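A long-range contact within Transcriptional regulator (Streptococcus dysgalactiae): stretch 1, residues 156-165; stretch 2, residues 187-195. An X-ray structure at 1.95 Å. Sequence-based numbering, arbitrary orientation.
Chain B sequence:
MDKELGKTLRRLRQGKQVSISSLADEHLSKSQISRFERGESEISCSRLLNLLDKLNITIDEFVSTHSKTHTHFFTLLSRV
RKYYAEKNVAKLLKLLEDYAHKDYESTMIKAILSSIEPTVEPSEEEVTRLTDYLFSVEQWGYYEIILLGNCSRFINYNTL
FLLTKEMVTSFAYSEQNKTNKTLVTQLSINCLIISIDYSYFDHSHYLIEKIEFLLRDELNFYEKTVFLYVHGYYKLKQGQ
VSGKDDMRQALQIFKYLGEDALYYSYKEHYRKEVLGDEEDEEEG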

# COMPACT_ATOMS: atom_id res chain seq x y z
N ASN B 156 -28.62 5.43 -5.79
CA ASN B 156 -29.19 5.13 -7.10
C ASN B 156 -28.07 5.07 -8.12
O ASN B 156 -27.07 5.78 -7.97
CB ASN B 156 -30.26 6.16 -7.49
CG ASN B 156 -29.70 7.54 -7.70
OD1 ASN B 156 -29.39 8.25 -6.74
ND2 ASN B 156 -29.57 7.95 -8.96
N TYR B 157 -28.21 4.20 -9.12
CA TYR B 157 -27.09 3.91 -10.02
C TYR B 157 -26.46 5.15 -10.64
O TYR B 157 -25.23 5.26 -10.73
CB TYR B 157 -27.51 2.96 -11.15
CG TYR B 157 -26.46 2.95 -12.25
CD1 TYR B 157 -25.27 2.26 -12.08
CD2 TYR B 157 -26.64 3.68 -13.42
CE1 TYR B 157 -24.29 2.27 -13.06
CE2 TYR B 157 -25.67 3.69 -14.41
CZ TYR B 157 -24.50 2.99 -14.22
OH TYR B 157 -23.53 3.00 -15.19
N ASN B 158 -27.28 6.09 -11.08
CA ASN B 158 -26.73 7.25 -11.76
C ASN B 158 -25.94 8.16 -10.83
O ASN B 158 -24.97 8.77 -11.25
CB ASN B 158 -27.82 8.05 -12.47
CG ASN B 158 -27.83 7.81 -13.97
OD1 ASN B 158 -26.94 8.29 -14.69
ND2 ASN B 158 -28.82 7.06 -14.44
N THR B 159 -26.36 8.24 -9.57
CA THR B 159 -25.62 9.03 -8.60
C THR B 159 -24.33 8.30 -8.25
O THR B 159 -23.28 8.92 -8.10
CB THR B 159 -26.44 9.30 -7.32
OG1 THR B 159 -27.59 10.09 -7.65
CG2 THR B 159 -25.61 10.04 -6.28
N LEU B 160 -24.43 6.98 -8.14
CA LEU B 160 -23.26 6.15 -7.88
C LEU B 160 -22.23 6.32 -8.98
O LEU B 160 -21.04 6.50 -8.70
CB LEU B 160 -23.67 4.67 -7.76
CG LEU B 160 -22.55 3.65 -7.50
CD1 LEU B 160 -21.82 3.97 -6.22
CD2 LEU B 160 -23.14 2.25 -7.44
N PHE B 161 -22.68 6.29 -10.23
CA PHE B 161 -21.77 6.47 -11.36
C PHE B 161 -21.09 7.83 -11.33
O PHE B 161 -19.89 7.95 -11.56
CB PHE B 161 -22.50 6.29 -12.68
CG PHE B 161 -21.66 6.61 -13.88
CD1 PHE B 161 -20.61 5.78 -14.25
CD2 PHE B 161 -21.90 7.75 -14.63
CE1 PHE B 161 -19.82 6.07 -15.34
CE2 PHE B 161 -21.11 8.05 -15.73
CZ PHE B 161 -20.07 7.21 -16.09
N LEU B 162 -21.87 8.87 -11.05
CA LEU B 162 -21.36 10.23 -10.99
C LEU B 162 -20.39 10.40 -9.82
O LEU B 162 -19.39 11.11 -9.93
CB LEU B 162 -22.50 11.24 -10.89
CG LEU B 162 -23.35 11.38 -12.15
CD1 LEU B 162 -24.43 12.45 -11.98
CD2 LEU B 162 -22.47 11.66 -13.36
N LEU B 163 -20.69 9.75 -8.70
CA LEU B 163 -19.82 9.78 -7.53
C LEU B 163 -18.52 9.06 -7.83
O LEU B 163 -17.45 9.48 -7.38
CB LEU B 163 -20.50 9.14 -6.32
CG LEU B 163 -21.52 10.01 -5.58
CD1 LEU B 163 -22.25 9.21 -4.49
CD2 LEU B 163 -20.85 11.25 -5.00
N THR B 164 -18.61 7.97 -8.58
CA THR B 164 -17.42 7.21 -8.94
C THR B 164 -16.49 8.06 -9.82
O THR B 164 -15.27 8.06 -9.60
CB THR B 164 -17.79 5.90 -9.67
OG1 THR B 164 -18.66 5.11 -8.84
CG2 THR B 164 -16.54 5.09 -9.99
N LYS B 165 -17.07 8.78 -10.79
CA LYS B 165 -16.31 9.69 -11.65
C LYS B 165 -15.58 10.74 -10.81
O LYS B 165 -14.42 11.05 -11.07
CB LYS B 165 -17.21 10.40 -12.67
CG LYS B 165 -17.59 9.55 -13.88
CD LYS B 165 -18.38 10.36 -14.92
CE LYS B 165 -17.51 11.41 -15.58
NZ LYS B 165 -18.25 12.20 -16.62
N LEU B 187 -13.26 -0.06 -6.32
CA LEU B 187 -14.61 0.51 -6.40
C LEU B 187 -15.01 0.87 -7.84
O LEU B 187 -16.19 0.87 -8.17
CB LEU B 187 -14.72 1.75 -5.51
CG LEU B 187 -14.71 1.51 -3.99
CD1 LEU B 187 -15.23 2.75 -3.30
CD2 LEU B 187 -15.53 0.28 -3.59
N SER B 188 -14.03 1.20 -8.68
CA SER B 188 -14.31 1.48 -10.08
C SER B 188 -14.76 0.20 -10.77
O SER B 188 -15.73 0.20 -11.54
CB SER B 188 -13.09 2.07 -10.80
OG SER B 188 -12.70 3.30 -10.22
N ILE B 189 -14.06 -0.89 -10.49
CA ILE B 189 -14.45 -2.20 -11.02
C ILE B 189 -15.86 -2.58 -10.53
O ILE B 189 -16.67 -3.09 -11.31
CB ILE B 189 -13.43 -3.28 -10.62
CG1 ILE B 189 -12.09 -3.01 -11.33
CG2 ILE B 189 -13.96 -4.68 -10.97
CD1 ILE B 189 -10.95 -3.90 -10.88
N ASN B 190 -16.15 -2.31 -9.26
CA ASN B 190 -17.48 -2.55 -8.69
C ASN B 190 -18.56 -1.79 -9.47
O ASN B 190 -19.62 -2.32 -9.75
CB ASN B 190 -17.51 -2.14 -7.20
CG ASN B 190 -18.82 -2.52 -6.51
OD1 ASN B 190 -19.14 -3.69 -6.36
ND2 ASN B 190 -19.57 -1.51 -6.05
N CYS B 191 -18.27 -0.54 -9.83
CA CYS B 191 -19.23 0.22 -10.60
C CYS B 191 -19.37 -0.34 -12.01
O CYS B 191 -20.47 -0.38 -12.56
CB CYS B 191 -18.84 1.70 -10.67
SG CYS B 191 -20.21 2.76 -11.21
N LEU B 192 -18.25 -0.76 -12.59
CA LEU B 192 -18.24 -1.35 -13.93
C LEU B 192 -19.13 -2.59 -13.97
O LEU B 192 -19.86 -2.81 -14.94
CB LEU B 192 -16.81 -1.70 -14.35
CG LEU B 192 -16.66 -2.51 -15.65
CD1 LEU B 192 -17.35 -1.83 -16.83
CD2 LEU B 192 -15.19 -2.78 -15.97
N ILE B 193 -19.08 -3.40 -12.92
CA ILE B 193 -19.94 -4.58 -12.82
C ILE B 193 -21.43 -4.22 -12.91
O ILE B 193 -22.19 -4.85 -13.66
CB ILE B 193 -19.65 -5.34 -11.50
CG1 ILE B 193 -18.38 -6.17 -11.66
CG2 ILE B 193 -20.82 -6.24 -11.11
CD1 ILE B 193 -17.76 -6.61 -10.34
N ILE B 194 -21.83 -3.18 -12.18
CA ILE B 194 -23.21 -2.72 -12.18
C ILE B 194 -23.60 -2.13 -13.53
O ILE B 194 -24.71 -2.35 -14.03
CB ILE B 194 -23.44 -1.67 -11.07
CG1 ILE B 194 -23.09 -2.26 -9.71
CG2 ILE B 194 -24.87 -1.17 -11.08
CD1 ILE B 194 -23.27 -1.30 -8.56
N SER B 195 -22.68 -1.39 -14.13
CA SER B 195 -22.91 -0.75 -15.41
C SER B 195 -23.14 -1.78 -16.51
O SER B 195 -23.99 -1.59 -17.38
CB SER B 195 -21.73 0.14 -15.79
OG SER B 195 -21.69 1.27 -14.94
O HOH W 1 -17.97 2.67 -7.04

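Two helical segments, residues 157-165 and 187-195, pack against each other in a roughly antiparallel manner, their N-to-C directions inclined at 148° and their axes approaching to 10.4 Å. The antiparallel sense sets the register: Tyr-157 lies opposite Ile-194, Phe-161 opposite Cys-191 and Thr-164 opposite Ser-188, with CA-CA distances of 8.0, 6.8 and 6.6 Å, respectively. The backbones thus draw closer from the Tyr-157 end toward the Thr-164 end, in keeping with the smaller side chains there. In all, 341 Å² of surface is buried, counting both sides.

Cys-191 contributes the largest share. Its CA-to-CB bond points toward the first helix, and with chi1 in the t rotamer its sulfur is placed among Leu-160, Phe-161 and Thr-164. Cys-191 SG lies 4.0 Å from Phe-161 CA, so the thiol packs directly against the opposing backbone, and 4.3 Å from Phe-161 CD1, at the edge of the phenyl ring. A looser apolar contact joins Cys-191 SG to Leu-160 CG at 4.5 Å. The approach of Cys-191 SG to Thr-164 OG1, at 3.7 Å, is a packing contact; the threonine hydroxyl instead donates to its own helix, with Thr-164 OG1 2.8 Å from Leu-160 O.

Tyr-157 covers nearly as much surface and combines apolar packing with a polar link. Its t rotamer carries the ring across to the second helix, where Tyr-157 CD1 meets Ile-194 CG2 at 3.6 Å. Beyond this contact, Tyr-157 OH and Ser-195 OG form a short hydrogen bond of 2.5 Å, in which either hydroxyl could be the donor. This is the only direct hydrogen bond between the two stretches. The serine oxygen sits near the plane of the tyrosine ring, at its edge, as suits a bond to the phenolic hydroxyl. Ile-194 also reaches Leu-160, its CD1 lying 3.7 Å from Leu-160 CD2, so that the isoleucine touches both residues through apolar contacts one helical turn from Cys-191.

Thr-164 closes the other end of the contact. Its methyl group, CG2, lies 4.2 Å from Ser-188 OG, a loose contact, while its hydroxyl takes part in a water-mediated bridge. Water 1 donates to Thr-164 OG1 at 3.1 Å and to Leu-187 O at 2.8 Å, linking the side chain of one helix to the backbone of the other. The hydroxyl of Thr-164 therefore serves both as donor within its own helix and as acceptor from the bridging water.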